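Local coordinates for dephospho-CoA kinase (PDB 6N39), which probably phosphorylates the 3'-hydroxyl of dephospho-CoA with ATP, the last step of coenzyme A synthesis, and carries a C-terminal GrpB-like (UPF0157) domain involved in its proper folding, at residues K267-I272 with P338-I343; G293-E298 with A331-G336. All blocks are in the same frame, centred on the assembly; numbering follows the deposited sequence.

Interaction 1: K267-I272 with P338-I343. With ACT (acetate ion), chain G.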
ATOM      1  N   LYS A 267      -3.606  -6.317 -19.351  1.00 43.56           N
ATOM      2  CA  LYS A 267      -2.778  -5.142 -19.125  1.00 44.25           C
ATOM      3  C   LYS A 267      -2.303  -5.132 -17.668  1.00 45.45           C
ATOM      4  O   LYS A 267      -3.044  -5.519 -16.761  1.00 40.16           O
ATOM      5  CB  LYS A 267      -3.606  -3.900 -19.458  1.00 47.11           C
ATOM      6  CG  LYS A 267      -2.848  -2.621 -19.700  1.00 64.59           C
ATOM      7  CD  LYS A 267      -3.838  -1.477 -19.926  1.00 69.43           C
ATOM      8  CE  LYS A 267      -3.160  -0.113 -19.855  1.00 68.53           C
ATOM      9  NZ  LYS A 267      -4.145   0.984 -19.625  1.00 67.31           N
ATOM     10  N   ASP A 268      -1.057  -4.716 -17.428  1.00 41.11           N
ATOM     11  CA  ASP A 268      -0.504  -4.798 -16.065  1.00 39.64           C
ATOM     12  C   ASP A 268      -0.873  -3.544 -15.260  1.00 37.97           C
ATOM     13  O   ASP A 268      -0.051  -2.696 -14.910  1.00 38.18           O
ATOM     14  CB  ASP A 268       1.006  -5.025 -16.094  1.00 41.29           C
ATOM     15  CG  ASP A 268       1.552  -5.514 -14.727  1.00 41.49           C
ATOM     16  OD1 ASP A 268       0.882  -5.314 -13.691  1.00 38.34           O
ATOM     17  OD2 ASP A 268       2.653  -6.091 -14.690  1.00 44.84           O
ATOM     18  N   VAL A 269      -2.152  -3.455 -14.940  1.00 33.17           N
ATOM     19  CA  VAL A 269      -2.656  -2.421 -14.050  1.00 33.12           C
ATOM     20  C   VAL A 269      -3.710  -3.069 -13.163  1.00 37.38           C
ATOM     21  O   VAL A 269      -4.555  -3.832 -13.644  1.00 36.82           O
ATOM     22  CB  VAL A 269      -3.215  -1.215 -14.836  1.00 43.94           C
ATOM     23  CG1 VAL A 269      -4.148  -1.680 -15.924  1.00 44.12           C
ATOM     24  CG2 VAL A 269      -3.905  -0.217 -13.895  1.00 33.01           C
ATOM     25  N   ILE A 270      -3.630  -2.823 -11.865  1.00 33.61           N
ATOM     26  CA  ILE A 270      -4.547  -3.443 -10.915  1.00 30.08           C
ATOM     27  C   ILE A 270      -5.752  -2.531 -10.723  1.00 31.43           C
ATOM     28  O   ILE A 270      -5.597  -1.351 -10.397  1.00 32.21           O
ATOM     29  CB  ILE A 270      -3.834  -3.723  -9.580  1.00 31.03           C
ATOM     30  CG1 ILE A 270      -2.826  -4.866  -9.776  1.00 34.91           C
ATOM     31  CG2 ILE A 270      -4.849  -4.062  -8.480  1.00 29.63           C
ATOM     32  CD1 ILE A 270      -2.069  -5.255  -8.519  1.00 34.69           C
ATOM     33  N   ASP A 271      -6.961  -3.064 -10.919  1.00 30.31           N
ATOM     34  CA  ASP A 271      -8.177  -2.288 -10.679  1.00 30.40           C
ATOM     35  C   ASP A 271      -8.774  -2.637  -9.327  1.00 31.77           C
ATOM     36  O   ASP A 271      -8.934  -3.821  -8.999  1.00 30.98           O
ATOM     37  CB  ASP A 271      -9.227  -2.523 -11.767  1.00 28.92           C
ATOM     38  CG  ASP A 271      -8.790  -1.978 -13.105  1.00 39.50           C
ATOM     39  OD1 ASP A 271      -8.037  -2.681 -13.803  1.00 52.70           O
ATOM     40  OD2 ASP A 271      -9.201  -0.850 -13.437  1.00 41.18           O
ATOM     41  N   ILE A 272      -9.147  -1.595  -8.579  1.00 28.87           N
ATOM     42  CA  ILE A 272      -9.792  -1.698  -7.277  1.00 27.44           C
ATOM     43  C   ILE A 272     -11.078  -0.884  -7.313  1.00 32.09           C
ATOM     44  O   ILE A 272     -11.100   0.209  -7.880  1.00 31.01           O
ATOM     45  CB  ILE A 272      -8.893  -1.145  -6.152  1.00 32.31           C
ATOM     46  CG1 ILE A 272      -7.505  -1.790  -6.178  1.00 27.34           C
ATOM     47  CG2 ILE A 272      -9.600  -1.327  -4.805  1.00 28.15           C
ATOM     48  CD1 ILE A 272      -7.526  -3.317  -5.901  1.00 27.98           C
ATOM     49  N   PRO A 338       1.247   0.502 -11.197  1.00 35.94           N
ATOM     50  CA  PRO A 338       0.046   1.141 -11.747  1.00 30.49           C
ATOM     51  C   PRO A 338      -1.221   0.485 -11.218  1.00 33.27           C
ATOM     52  O   PRO A 338      -1.340  -0.746 -11.171  1.00 33.15           O
ATOM     53  CB  PRO A 338       0.205   0.953 -13.259  1.00 35.35           C
ATOM     54  CG  PRO A 338       1.707   0.860 -13.468  1.00 39.48           C
ATOM     55  CD  PRO A 338       2.196   0.096 -12.252  1.00 36.73           C
ATOM     56  N   THR A 339      -2.173   1.331 -10.820  1.00 28.85           N
ATOM     57  CA  THR A 339      -3.386   0.943 -10.111  1.00 27.48           C
ATOM     58  C   THR A 339      -4.485   1.942 -10.455  1.00 32.14           C
ATOM     59  O   THR A 339      -4.259   3.149 -10.355  1.00 34.35           O
ATOM     60  CB  THR A 339      -3.175   0.968  -8.581  1.00 27.15           C
ATOM     61  OG1 THR A 339      -1.975   0.282  -8.216  1.00 31.17           O
ATOM     62  CG2 THR A 339      -4.359   0.368  -7.842  1.00 26.20           C
ATOM     63  N   ASN A 340      -5.664   1.452 -10.819  1.00 30.01           N
ATOM     64  CA  ASN A 340      -6.859   2.280 -10.935  1.00 33.67           C
ATOM     65  C   ASN A 340      -7.750   2.061  -9.722  1.00 30.68           C
ATOM     66  O   ASN A 340      -7.975   0.923  -9.314  1.00 32.62           O
ATOM     67  CB  ASN A 340      -7.660   1.940 -12.200  1.00 28.10           C
ATOM     68  CG  ASN A 340      -6.923   2.250 -13.454  1.00 34.98           C
ATOM     69  OD1 ASN A 340      -6.188   3.232 -13.527  1.00 33.38           O
ATOM     70  ND2 ASN A 340      -7.120   1.417 -14.474  1.00 33.69           N
ATOM     71  N   VAL A 341      -8.267   3.144  -9.149  1.00 30.49           N
ATOM     72  CA  VAL A 341      -9.140   3.054  -7.982  1.00 26.04           C
ATOM     73  C   VAL A 341     -10.463   3.713  -8.353  1.00 32.10           C
ATOM     74  O   VAL A 341     -10.585   4.943  -8.336  1.00 30.24           O
ATOM     75  CB  VAL A 341      -8.521   3.705  -6.738  1.00 31.61           C
ATOM     76  CG1 VAL A 341      -9.469   3.613  -5.540  1.00 26.38           C
ATOM     77  CG2 VAL A 341      -7.197   3.033  -6.382  1.00 32.96           C
ATOM     78  N   HIS A 342     -11.458   2.900  -8.687  1.00 29.06           N
ATOM     79  CA  HIS A 342     -12.788   3.387  -9.036  1.00 27.03           C
ATOM     80  C   HIS A 342     -13.602   3.565  -7.761  1.00 29.66           C
ATOM     81  O   HIS A 342     -13.636   2.670  -6.917  1.00 30.27           O
ATOM     82  CB  HIS A 342     -13.498   2.395  -9.973  1.00 30.53           C
ATOM     83  CG  HIS A 342     -12.679   1.975 -11.159  1.00 32.73           C
ATOM     84  ND1 HIS A 342     -12.772   2.598 -12.385  1.00 30.88           N
ATOM     85  CD2 HIS A 342     -11.771   0.982 -11.312  1.00 29.33           C
ATOM     86  CE1 HIS A 342     -11.942   2.019 -13.239  1.00 33.94           C
ATOM     87  NE2 HIS A 342     -11.321   1.037 -12.613  1.00 34.28           N
ATOM     88  N   ILE A 343     -14.283   4.693  -7.628  1.00 26.15           N
ATOM     89  CA  ILE A 343     -15.125   4.962  -6.465  1.00 26.63           C
ATOM     90  C   ILE A 343     -16.557   5.048  -6.970  1.00 30.10           C
ATOM     91  O   ILE A 343     -16.900   5.977  -7.719  1.00 31.94           O
ATOM     92  CB  ILE A 343     -14.719   6.253  -5.751  1.00 27.32           C
ATOM     93  CG1 ILE A 343     -13.200   6.280  -5.517  1.00 32.35           C
ATOM     94  CG2 ILE A 343     -15.488   6.400  -4.432  1.00 29.12           C
ATOM     95  CD1 ILE A 343     -12.744   7.502  -4.767  1.00 28.78           C
TER
HETATM   96  C   ACT G 506      -7.216  -5.239 -19.971  1.00 60.99           C
HETATM   97  O   ACT G 506      -7.307  -4.750 -21.148  1.00 53.10           O
HETATM   98  OXT ACT G 506      -6.505  -6.219 -19.540  1.00 40.76           O
HETATM   99  CH3 ACT G 506      -8.112  -4.549 -18.883  1.00 65.60           C
HETATM  100  O   HOH W   1      -5.652   1.736 -17.313  1.00 45.24           O
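Asp-271, Asn-340 and His-342 meet on one face of two neighbouring parallel strands in the mixed sheet of the GrpB-like domain. One carboxylate oxygen, Asp-271 OD2, takes two hydrogen bonds. His-342 NE2 donates to the anti lone pair of Asp-271 OD2 at 3.0 Å, with ring and carboxylate nearly coplanar (16° apart). Asn-340 ND2 comes from above the carboxylate plane, 3.2 Å from Asp-271 OD2, the amide turned 59° from the carboxylate. Asp-271 and Asn-340 lie side by side, pointing the same way, because each sets CG beside its backbone N. Lys-327 binds His-342 ND1, so both ring nitrogens are engaged and the ring's rotation is fixed. Val-269 CG2 packs 3.7 Å from Asn-340 ND2. Beneath these groups the backbones pair in parallel register, Ile-270 with Thr-339 through Ile-272 with Val-341; Ile-270 O accepts from Asn-340 N at 2.8 Å, and Ile-272 N gives to Asn-340 O. On the other face Ile-270, Ile-272 and Thr-339 pack on helix 228-243, with Ile-272 CG1 4.2 Å from Thr-339 CG2. Lys-267 N donates to OXT of an acetate, probably from the crystallisation liquor, while a water accepts from Lys-267 NZ (2.9 Å) and from Asn-340 ND2.

Interaction 2: G293-E298 with A331-G336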
ATOM      1  N   GLY A 293      -1.304   7.929  -1.752  1.00 29.44           N
ATOM      2  CA  GLY A 293      -0.568   7.685  -2.978  1.00 30.51           C
ATOM      3  C   GLY A 293      -1.357   7.745  -4.280  1.00 36.55           C
ATOM      4  O   GLY A 293      -0.817   7.352  -5.324  1.00 33.13           O
ATOM      5  N   TYR A 294      -2.589   8.263  -4.271  1.00 32.54           N
ATOM      6  CA  TYR A 294      -3.511   8.114  -5.403  1.00 29.37           C
ATOM      7  C   TYR A 294      -4.157   9.447  -5.770  1.00 29.62           C
ATOM      8  O   TYR A 294      -5.214   9.801  -5.229  1.00 30.82           O
ATOM      9  CB  TYR A 294      -4.595   7.080  -5.077  1.00 31.50           C
ATOM     10  CG  TYR A 294      -4.055   5.725  -4.657  1.00 30.55           C
ATOM     11  CD1 TYR A 294      -3.739   5.455  -3.318  1.00 28.49           C
ATOM     12  CD2 TYR A 294      -3.884   4.708  -5.595  1.00 27.17           C
ATOM     13  CE1 TYR A 294      -3.228   4.221  -2.935  1.00 29.39           C
ATOM     14  CE2 TYR A 294      -3.398   3.472  -5.228  1.00 29.35           C
ATOM     15  CZ  TYR A 294      -3.066   3.226  -3.900  1.00 33.69           C
ATOM     16  OH  TYR A 294      -2.552   1.992  -3.564  1.00 29.62           O
ATOM     17  N   PRO A 295      -3.550  10.218  -6.679  1.00 26.10           N
ATOM     18  CA  PRO A 295      -4.217  11.431  -7.167  1.00 29.10           C
ATOM     19  C   PRO A 295      -5.511  11.085  -7.899  1.00 36.23           C
ATOM     20  O   PRO A 295      -5.657  10.007  -8.483  1.00 29.71           O
ATOM     21  CB  PRO A 295      -3.187  12.056  -8.132  1.00 27.59           C
ATOM     22  CG  PRO A 295      -1.837  11.510  -7.658  1.00 30.23           C
ATOM     23  CD  PRO A 295      -2.163  10.098  -7.167  1.00 25.31           C
ATOM     24  N   ARG A 296      -6.431  12.049  -7.911  1.00 31.72           N
ATOM     25  CA  ARG A 296      -7.681  11.897  -8.648  1.00 35.35           C
ATOM     26  C   ARG A 296      -7.523  12.315 -10.112  1.00 31.90           C
ATOM     27  O   ARG A 296      -6.802  13.263 -10.427  1.00 33.37           O
ATOM     28  CB  ARG A 296      -8.785  12.726  -8.001  1.00 32.96           C
ATOM     29  CG  ARG A 296     -10.145  12.577  -8.733  1.00 32.31           C
ATOM     30  CD  ARG A 296     -11.308  12.807  -7.792  1.00 35.38           C
ATOM     31  NE  ARG A 296     -11.672  14.223  -7.723  1.00 37.83           N
ATOM     32  CZ  ARG A 296     -12.695  14.692  -7.006  1.00 46.60           C
ATOM     33  NH1 ARG A 296     -13.452  13.844  -6.274  1.00 31.73           N
ATOM     34  NH2 ARG A 296     -12.954  16.001  -7.021  1.00 39.67           N
ATOM     35  N   LEU A 297      -8.195  11.593 -11.014  1.00 26.76           N
ATOM     36  CA  LEU A 297      -8.354  12.045 -12.399  1.00 32.44           C
ATOM     37  C   LEU A 297      -9.578  12.950 -12.434  1.00 36.19           C
ATOM     38  O   LEU A 297     -10.718  12.477 -12.360  1.00 33.47           O
ATOM     39  CB  LEU A 297      -8.497  10.864 -13.356  1.00 31.98           C
ATOM     40  CG  LEU A 297      -7.190  10.059 -13.362  1.00 42.87           C
ATOM     41  CD1 LEU A 297      -7.389   8.643 -13.827  1.00 50.79           C
ATOM     42  CD2 LEU A 297      -6.172  10.770 -14.246  1.00 40.64           C
ATOM     43  N   GLU A 298      -9.338  14.251 -12.542  1.00 37.90           N
ATOM     44  CA  GLU A 298     -10.379  15.223 -12.222  1.00 45.08           C
ATOM     45  C   GLU A 298     -11.516  15.220 -13.243  1.00 46.28           C
ATOM     46  O   GLU A 298     -12.668  15.487 -12.876  1.00 48.91           O
ATOM     47  CB  GLU A 298      -9.753  16.620 -12.096  1.00 46.25           C
ATOM     48  CG  GLU A 298     -10.409  17.515 -11.042  1.00 64.09           C
ATOM     49  CD  GLU A 298     -10.440  16.898  -9.630  1.00 66.35           C
ATOM     50  OE1 GLU A 298      -9.427  16.317  -9.174  1.00 57.95           O
ATOM     51  OE2 GLU A 298     -11.497  17.005  -8.975  1.00 68.81           O
ATOM     52  N   ALA A 331      -5.840   7.168  -9.461  1.00 29.58           N
ATOM     53  CA  ALA A 331      -4.880   6.143  -9.864  1.00 31.49           C
ATOM     54  C   ALA A 331      -3.584   6.347  -9.098  1.00 30.59           C
ATOM     55  O   ALA A 331      -3.316   7.429  -8.570  1.00 32.13           O
ATOM     56  CB  ALA A 331      -4.607   6.152 -11.379  1.00 26.44           C
ATOM     57  N   SER A 332      -2.769   5.295  -9.053  1.00 28.31           N
ATOM     58  CA  SER A 332      -1.534   5.383  -8.279  1.00 29.26           C
ATOM     59  C   SER A 332      -0.540   6.301  -8.971  1.00 28.87           C
ATOM     60  O   SER A 332      -0.442   6.317 -10.196  1.00 30.52           O
ATOM     61  CB  SER A 332      -0.910   4.004  -8.084  1.00 29.39           C
ATOM     62  OG  SER A 332       0.331   4.128  -7.413  1.00 33.06           O
ATOM     63  N   ALA A 333       0.203   7.066  -8.174  1.00 32.88           N
ATOM     64  CA  ALA A 333       1.337   7.843  -8.652  1.00 34.83           C
ATOM     65  C   ALA A 333       2.636   7.039  -8.666  1.00 33.34           C
ATOM     66  O   ALA A 333       3.672   7.577  -9.065  1.00 35.30           O
ATOM     67  CB  ALA A 333       1.520   9.095  -7.776  1.00 30.57           C
ATOM     68  N   ASP A 334       2.604   5.775  -8.232  1.00 32.74           N
ATOM     69  CA  ASP A 334       3.812   4.964  -8.099  1.00 34.75           C
ATOM     70  C   ASP A 334       4.066   4.219  -9.408  1.00 33.39           C
ATOM     71  O   ASP A 334       3.302   3.296  -9.736  1.00 34.19           O
ATOM     72  CB  ASP A 334       3.642   3.984  -6.940  1.00 34.33           C
ATOM     73  CG  ASP A 334       4.881   3.119  -6.681  1.00 37.59           C
ATOM     74  OD1 ASP A 334       5.870   3.200  -7.429  1.00 35.06           O
ATOM     75  OD2 ASP A 334       4.861   2.359  -5.690  1.00 37.94           O
ATOM     76  N   PRO A 335       5.108   4.560 -10.182  1.00 32.34           N
ATOM     77  CA  PRO A 335       5.327   3.843 -11.451  1.00 36.44           C
ATOM     78  C   PRO A 335       5.667   2.373 -11.270  1.00 39.26           C
ATOM     79  O   PRO A 335       5.578   1.618 -12.241  1.00 40.50           O
ATOM     80  CB  PRO A 335       6.490   4.605 -12.106  1.00 35.96           C
ATOM     81  CG  PRO A 335       7.221   5.242 -10.953  1.00 35.79           C
ATOM     82  CD  PRO A 335       6.151   5.582  -9.934  1.00 29.40           C
ATOM     83  N   GLY A 336       6.037   1.936 -10.067  1.00 36.86           N
ATOM     84  CA  GLY A 336       6.245   0.521  -9.835  1.00 33.94           C
ATOM     85  C   GLY A 336       4.982  -0.308  -9.669  1.00 39.98           C
ATOM     86  O   GLY A 336       5.076  -1.533  -9.633  1.00 39.97           O
TER
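A Schellman motif at Gly-293 ends helix 286-291, and the chain leaving it runs against the end of edge strand 328-331 and the loop beyond. Gly-293 has the positive phi (114°) of that motif, and its O accepts a nearly straight bond from Ala-333 N at 3.0 Å. Two residues on, Pro-295 O takes Ala-331 N, also at 3.0 Å, so paired backbone bonds bracket Tyr-294. Between them Tyr-294 CA sits 3.2 Å from Ala-331 O in a CA-H...O contact. The tyrosine ring, its CG anti to the carbonyl carbon (chi1 -55°), meets Ser-332 through CD2 and CE2: CD2 is 3.6 Å from Ser-332 CA and CE2 3.8 Å from Ser-332 CB, while the ring edge faces Ala-331 C. Tyr-294 OH bonds to Arg-238 of helix 228-243, tying the far end of the ring to that helix. Next to it Pro-295 packs its ring against the methyl of Ala-333, which also rests on Phe-205 and Leu-209 of helix 187-210. The loop then folds through consecutive ST and Asx turns. Ser-332 OG, anti to its own backbone N (chi1 176°), accepts from Asp-334 N at 2.9 Å, and Asp-334 OD1 accepts from Gly-336 N.

Overall arrangement
Both contacts belong to the C-terminal GrpB-like domain, their centres 10 Å apart. Along the chain interaction 2 is nested inside interaction 1: 267-272 comes first, then 293-298, 331-336 and 338-343. The last two segments are joined by Arg-337 alone, in the loop between antiparallel strands 328-331 and 339-345. Interaction 1 is the parallel pair inside the four-stranded mixed sheet; interaction 2 adds the chain after helix 286-291 beside its edge strand. They touch directly: Thr-339 O probably accepts a hydrogen bond from Ser-332 N (2.9 Å), and Val-341 CG2 packs on Tyr-294 CD2 (3.8 Å). Interior strands, edge strand and helix exit are thus joined side by side within the domain, away from the predicted ATP site.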